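Local structure of predicted metal-dependent phosphohydrolase (3KH1) at residues A[62-75]-A[122-136]. The protein is a predicted metal-dependent phosphohydrolase of the HD-domain family, probably hydrolysing the phosphate from 5'-deoxynucleotides. Residues are numbered along the deposited sequence; the frame is centred on the assembly and turned at random. Where two conformers were deposited one is given.
Sequences AVQIGRVARMLLIH and LWQEYEARETADARF
The guanidinium of Arg67 has CD1 of Leu122 over one face, offset toward the rim, while two carboxylates meet its edge, close to its plane. One of them, Glu125, is gripped end-on: NH2 of Arg67 reaches OE1 at 2.8 Å, and NH1 of Arg67 meets OE2 at 3.0 Å in an almost straight bond (171°). NH1 of Arg67 also reaches the anti lone pair of Asp133 OD2, 2.8 Å away, completing a salt-bridge network. With CG anti to the backbone N (chi1 -174°) and the chain extended as far as NE, Arg67 carries its guanidinium to both acids. The second flat group, the Tyr126 ring, carries CB of His75 over the centre of one face, a CH-pi contact 3.8 Å from the centroid, and selenium of selenomethionine Met71 at its edge. His75 itself is held by ND1 bonding to Leu72 O.

Each acid has further ties: Thr131 OG1 donates to Glu125 OE2, and Asp133 OD1 accepts from Gln64 N at 2.9 Å, at the start of helix 65-74. A methionine at Arg67 would probably leave Glu125 and Asp133 facing each other without their shared positive mate. Deeper in, Met71 and Leu122 interlock knobs-into-holes, CE of Met71 lying 3.7 Å from CD1 of Leu122.

The example illustrates how one HD-domain helix can knit together two consecutive helices at about a right angle. Helix 65-74 crosses helix 122-128, the end of helix 113-128, at 94° and meets the start of helix 132-151; helix 41-54 packs against it through Phe53 and Ile48, and the second subunit adds Thr50 against Leu73 and Ile74.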
loop_
_atom_site.group_PDB
_atom_site.type_symbol
_atom_site.label_atom_id
_atom_site.label_comp_id
_atom_site.label_asym_id
_atom_site.label_seq_id
_atom_site.Cartn_x
_atom_site.Cartn_y
_atom_site.Cartn_z
ATOM N N ALA A 62 19.988 -12.801 -2.710
ATOM C CA ALA A 62 19.397 -13.475 -1.569
ATOM C C ALA A 62 18.053 -12.811 -1.177
ATOM O O ALA A 62 17.290 -13.436 -0.398
ATOM C CB ALA A 62 20.389 -13.514 -0.322
ATOM N N VAL A 63 17.696 -11.635 -1.716
ATOM C CA VAL A 63 16.438 -10.997 -1.310
ATOM C C VAL A 63 15.196 -11.706 -1.892
ATOM O O VAL A 63 15.182 -12.092 -3.067
ATOM C CB VAL A 63 16.454 -9.511 -1.637
ATOM C CG1 VAL A 63 15.092 -8.905 -1.472
ATOM C CG2 VAL A 63 17.452 -8.794 -0.713
ATOM N N GLN A 64 14.156 -11.895 -1.055
ATOM C CA GLN A 64 12.874 -12.397 -1.512
ATOM C C GLN A 64 11.973 -11.178 -1.654
ATOM O O GLN A 64 11.539 -10.576 -0.668
ATOM C CB GLN A 64 12.295 -13.373 -0.499
ATOM C CG GLN A 64 13.078 -14.684 -0.391
ATOM C CD GLN A 64 12.256 -15.745 0.295
ATOM O OE1 GLN A 64 11.406 -16.393 -0.335
ATOM N NE2 GLN A 64 12.410 -15.861 1.609
ATOM N N ILE A 65 11.740 -10.766 -2.893
ATOM C CA ILE A 65 11.078 -9.499 -3.149
ATOM C C ILE A 65 9.638 -9.463 -2.602
ATOM O O ILE A 65 9.199 -8.441 -2.123
ATOM C CB ILE A 65 11.137 -9.143 -4.656
ATOM C CG1 ILE A 65 12.594 -8.835 -5.078
ATOM C CG2 ILE A 65 10.123 -8.040 -5.029
ATOM C CD1 ILE A 65 13.157 -7.532 -4.512
ATOM N N GLY A 66 8.898 -10.557 -2.676
ATOM C CA GLY A 66 7.559 -10.595 -2.118
ATOM C C GLY A 66 7.556 -10.405 -0.611
ATOM O O GLY A 66 6.656 -9.789 -0.041
ATOM N N ARG A 67 8.587 -10.946 0.035
ATOM C CA ARG A 67 8.753 -10.779 1.457
ATOM C C ARG A 67 9.138 -9.350 1.819
ATOM O O ARG A 67 8.621 -8.806 2.802
ATOM C CB ARG A 67 9.753 -11.798 1.982
ATOM C CG ARG A 67 9.913 -11.811 3.485
ATOM C CD ARG A 67 10.659 -13.065 3.968
ATOM N NE ARG A 67 10.684 -13.200 5.417
ATOM C CZ ARG A 67 11.508 -12.520 6.194
ATOM N NH1 ARG A 67 12.377 -11.651 5.659
ATOM N NH2 ARG A 67 11.443 -12.712 7.493
ATOM N N VAL A 68 10.009 -8.748 1.028
ATOM C CA VAL A 68 10.297 -7.311 1.164
ATOM C C VAL A 68 9.008 -6.494 1.052
ATOM O O VAL A 68 8.759 -5.582 1.864
ATOM C CB VAL A 68 11.350 -6.849 0.130
ATOM C CG1 VAL A 68 11.438 -5.312 0.070
ATOM C CG2 VAL A 68 12.728 -7.474 0.490
ATOM N N ALA A 69 8.163 -6.827 0.066
ATOM C CA ALA A 69 6.909 -6.121 -0.127
ATOM C C ALA A 69 6.053 -6.250 1.117
ATOM O O ALA A 69 5.502 -5.259 1.596
ATOM C CB ALA A 69 6.160 -6.607 -1.375
ATOM N N ARG A 70 5.901 -7.462 1.616
ATOM C CA ARG A 70 5.066 -7.691 2.822
ATOM C C ARG A 70 5.591 -6.911 4.011
ATOM O O ARG A 70 4.858 -6.227 4.720
ATOM C CB ARG A 70 5.006 -9.186 3.142
ATOM C CG ARG A 70 4.217 -9.540 4.362
ATOM C CD ARG A 70 4.030 -10.983 4.578
ATOM N NE ARG A 70 5.252 -11.734 4.883
ATOM C CZ ARG A 70 5.891 -12.550 4.044
ATOM N NH1 ARG A 70 5.638 -12.526 2.749
ATOM N NH2 ARG A 70 6.868 -13.320 4.487
HETATM N N MSE A 71 6.903 -6.950 4.183
HETATM C CA MSE A 71 7.557 -6.237 5.258
HETATM C C MSE A 71 7.292 -4.729 5.158
HETATM O O MSE A 71 6.955 -4.070 6.139
HETATM C CB MSE A 71 9.076 -6.521 5.187
HETATM C CG MSE A 71 9.918 -5.813 6.223
HETATM SE SE MSE A 71 11.823 -6.116 5.916
HETATM C CE MSE A 71 11.932 -7.904 6.643
ATOM N N LEU A 72 7.410 -4.179 3.961
ATOM C CA LEU A 72 7.123 -2.768 3.769
ATOM C C LEU A 72 5.656 -2.450 4.007
ATOM O O LEU A 72 5.329 -1.387 4.548
ATOM C CB LEU A 72 7.558 -2.311 2.378
ATOM C CG LEU A 72 9.091 -2.216 2.200
ATOM C CD1 LEU A 72 9.416 -2.073 0.704
ATOM C CD2 LEU A 72 9.622 -1.087 3.011
ATOM N N LEU A 73 4.758 -3.301 3.574
ATOM C CA LEU A 73 3.324 -3.049 3.785
ATOM C C LEU A 73 3.020 -2.952 5.285
ATOM O O LEU A 73 2.138 -2.205 5.687
ATOM C CB LEU A 73 2.464 -4.110 3.164
ATOM C CG LEU A 73 2.518 -4.137 1.616
ATOM C CD1 LEU A 73 1.796 -5.388 1.096
ATOM C CD2 LEU A 73 1.841 -2.864 1.025
ATOM N N ILE A 74 3.750 -3.684 6.131
ATOM C CA ILE A 74 3.420 -3.694 7.564
ATOM C C ILE A 74 4.347 -2.839 8.427
ATOM O O ILE A 74 4.107 -2.705 9.628
ATOM C CB ILE A 74 3.287 -5.137 8.130
ATOM C CG1 ILE A 74 4.579 -5.949 8.068
ATOM C CG2 ILE A 74 2.185 -5.849 7.375
ATOM C CD1 ILE A 74 5.594 -5.678 9.202
ATOM N N HIS A 75 5.427 -2.288 7.854
ATOM C CA HIS A 75 6.500 -1.693 8.641
ATOM C C HIS A 75 6.108 -0.505 9.498
ATOM O O HIS A 75 6.786 -0.251 10.477
ATOM C CB HIS A 75 7.745 -1.322 7.763
ATOM C CG HIS A 75 7.654 0.032 7.127
ATOM N ND1 HIS A 75 6.873 0.305 6.007
ATOM C CD2 HIS A 75 8.213 1.215 7.501
ATOM C CE1 HIS A 75 6.972 1.603 5.720
ATOM N NE2 HIS A 75 7.799 2.168 6.598
ATOM N N LEU A 122 8.528 -9.622 11.865
ATOM C CA LEU A 122 8.873 -9.047 10.577
ATOM C C LEU A 122 9.133 -7.543 10.711
ATOM O O LEU A 122 10.055 -6.992 10.073
ATOM C CB LEU A 122 7.742 -9.313 9.549
ATOM C CG LEU A 122 8.022 -9.082 8.067
ATOM C CD1 LEU A 122 9.119 -10.109 7.566
ATOM C CD2 LEU A 122 6.755 -9.166 7.215
ATOM N N TRP A 123 8.307 -6.865 11.498
ATOM C CA TRP A 123 8.510 -5.476 11.797
ATOM C C TRP A 123 9.846 -5.263 12.539
ATOM O O TRP A 123 10.624 -4.382 12.174
ATOM C CB TRP A 123 7.345 -4.932 12.660
ATOM C CG TRP A 123 7.668 -3.602 13.273
ATOM C CD1 TRP A 123 7.994 -2.449 12.619
ATOM C CD2 TRP A 123 7.841 -3.345 14.654
ATOM N NE1 TRP A 123 8.322 -1.483 13.528
ATOM C CE2 TRP A 123 8.243 -1.999 14.786
ATOM C CE3 TRP A 123 7.674 -4.113 15.798
ATOM C CZ2 TRP A 123 8.478 -1.401 16.011
ATOM C CZ3 TRP A 123 7.889 -3.517 17.019
ATOM C CH2 TRP A 123 8.284 -2.182 17.114
ATOM N N GLN A 124 10.137 -6.121 13.518
ATOM C CA GLN A 124 11.389 -6.039 14.270
ATOM C C GLN A 124 12.604 -6.213 13.327
ATOM O O GLN A 124 13.625 -5.547 13.452
ATOM C CB GLN A 124 11.373 -7.097 15.400
ATOM C CG GLN A 124 10.357 -6.773 16.550
ATOM C CD GLN A 124 9.929 -7.980 17.387
ATOM O OE1 GLN A 124 10.692 -8.897 17.605
ATOM N NE2 GLN A 124 8.688 -7.965 17.855
ATOM N N GLU A 125 12.464 -7.124 12.359
ATOM C CA GLU A 125 13.493 -7.397 11.392
ATOM C C GLU A 125 13.764 -6.166 10.511
ATOM O O GLU A 125 14.921 -5.771 10.291
ATOM C CB GLU A 125 13.088 -8.606 10.555
ATOM C CG GLU A 125 14.083 -8.965 9.517
ATOM C CD GLU A 125 13.698 -10.183 8.698
ATOM O OE1 GLU A 125 12.778 -10.913 9.090
ATOM O OE2 GLU A 125 14.280 -10.366 7.609
ATOM N N TYR A 126 12.677 -5.542 10.075
ATOM C CA TYR A 126 12.768 -4.293 9.323
ATOM C C TYR A 126 13.538 -3.236 10.129
ATOM O O TYR A 126 14.464 -2.591 9.614
ATOM C CB TYR A 126 11.374 -3.757 8.991
ATOM C CG TYR A 126 11.434 -2.401 8.390
ATOM C CD1 TYR A 126 11.744 -2.258 7.042
ATOM C CD2 TYR A 126 11.178 -1.260 9.132
ATOM C CE1 TYR A 126 11.841 -1.043 6.452
ATOM C CE2 TYR A 126 11.274 0.010 8.491
ATOM C CZ TYR A 126 11.604 0.092 7.151
ATOM O OH TYR A 126 11.680 1.353 6.575
ATOM N N GLU A 127 13.143 -3.062 11.381
ATOM C CA GLU A 127 13.771 -2.051 12.223
ATOM C C GLU A 127 15.252 -2.321 12.463
ATOM O O GLU A 127 16.044 -1.374 12.531
ATOM C CB GLU A 127 13.063 -1.907 13.558
ATOM C CG GLU A 127 11.697 -1.415 13.466
ATOM C CD GLU A 127 11.598 0.035 12.993
ATOM O OE1 GLU A 127 12.584 0.808 13.124
ATOM O OE2 GLU A 127 10.504 0.405 12.506
ATOM N N ALA A 128 15.626 -3.600 12.568
ATOM C CA ALA A 128 17.020 -3.940 12.837
ATOM C C ALA A 128 17.949 -3.736 11.645
ATOM O O ALA A 128 19.156 -3.592 11.820
ATOM C CB ALA A 128 17.154 -5.381 13.362
ATOM N N ARG A 129 17.374 -3.790 10.447
ATOM C CA ARG A 129 18.068 -3.558 9.159
ATOM C C ARG A 129 19.379 -4.370 9.048
ATOM O O ARG A 129 20.442 -3.873 8.598
ATOM C CB ARG A 129 18.119 -2.032 8.775
ATOM C CG ARG A 129 18.446 -1.059 9.810
ATOM C CD ARG A 129 18.594 0.339 9.211
ATOM N NE ARG A 129 19.052 1.278 10.208
ATOM C CZ ARG A 129 18.261 1.795 11.138
ATOM N NH1 ARG A 129 16.961 1.459 11.202
ATOM N NH2 ARG A 129 18.772 2.646 12.010
ATOM N N GLU A 130 19.292 -5.630 9.480
ATOM C CA GLU A 130 20.420 -6.542 9.446
ATOM C C GLU A 130 20.305 -7.504 8.255
ATOM O O GLU A 130 21.293 -7.723 7.513
ATOM C CB GLU A 130 20.536 -7.302 10.772
ATOM C CG GLU A 130 20.939 -6.412 11.965
ATOM C CD GLU A 130 20.935 -7.156 13.289
ATOM O OE1 GLU A 130 21.190 -8.377 13.274
ATOM O OE2 GLU A 130 20.674 -6.519 14.341
ATOM N N THR A 131 19.127 -8.093 8.057
ATOM C CA THR A 131 19.006 -9.160 7.062
ATOM C C THR A 131 19.000 -8.577 5.637
ATOM O O THR A 131 18.843 -7.382 5.433
ATOM C CB THR A 131 17.706 -9.969 7.268
ATOM O OG1 THR A 131 16.590 -9.088 7.048
ATOM C CG2 THR A 131 17.610 -10.588 8.690
ATOM N N ALA A 132 19.192 -9.431 4.643
ATOM C CA ALA A 132 19.166 -8.991 3.250
ATOM C C ALA A 132 17.842 -8.327 2.923
ATOM O O ALA A 132 17.819 -7.255 2.310
ATOM C CB ALA A 132 19.466 -10.186 2.265
ATOM N N ASP A 133 16.731 -8.963 3.286
ATOM C CA ASP A 133 15.440 -8.383 3.012
ATOM C C ASP A 133 15.275 -7.012 3.687
ATOM O O ASP A 133 14.735 -6.079 3.094
ATOM C CB ASP A 133 14.308 -9.326 3.462
ATOM C CG ASP A 133 14.137 -10.550 2.546
ATOM O OD1 ASP A 133 14.724 -10.640 1.441
ATOM O OD2 ASP A 133 13.369 -11.415 3.023
ATOM N N ALA A 134 15.669 -6.908 4.957
ATOM C CA ALA A 134 15.508 -5.667 5.691
ATOM C C ALA A 134 16.371 -4.554 5.108
ATOM O O ALA A 134 15.931 -3.405 5.095
ATOM C CB ALA A 134 15.803 -5.879 7.207
ATOM N N ARG A 135 17.578 -4.862 4.646
ATOM C CA ARG A 135 18.428 -3.862 4.055
ATOM C C ARG A 135 17.849 -3.313 2.755
ATOM O O ARG A 135 17.901 -2.104 2.506
ATOM C CB ARG A 135 19.863 -4.342 3.818
ATOM C CG ARG A 135 20.666 -4.437 5.106
ATOM C CD ARG A 135 22.108 -4.812 4.876
ATOM N NE ARG A 135 22.245 -6.239 4.937
ATOM C CZ ARG A 135 22.427 -7.054 3.909
ATOM N NH1 ARG A 135 22.455 -6.609 2.642
ATOM N NH2 ARG A 135 22.547 -8.357 4.161
ATOM N N PHE A 136 17.270 -4.183 1.932
ATOM C CA PHE A 136 16.677 -3.704 0.678
ATOM C C PHE A 136 15.407 -2.895 0.984
ATOM O O PHE A 136 15.206 -1.840 0.441
ATOM C CB PHE A 136 16.429 -4.857 -0.286
ATOM C CG PHE A 136 16.086 -4.404 -1.664
ATOM C CD1 PHE A 136 17.004 -3.704 -2.436
ATOM C CD2 PHE A 136 14.827 -4.683 -2.215
ATOM C CE1 PHE A 136 16.651 -3.273 -3.681
ATOM C CE2 PHE A 136 14.480 -4.251 -3.504
ATOM C CZ PHE A 136 15.394 -3.569 -4.217
HETATM O O HOH W 1 14.215 -13.936 2.835
HETATM O O HOH W 2 8.966 1.656 10.708
#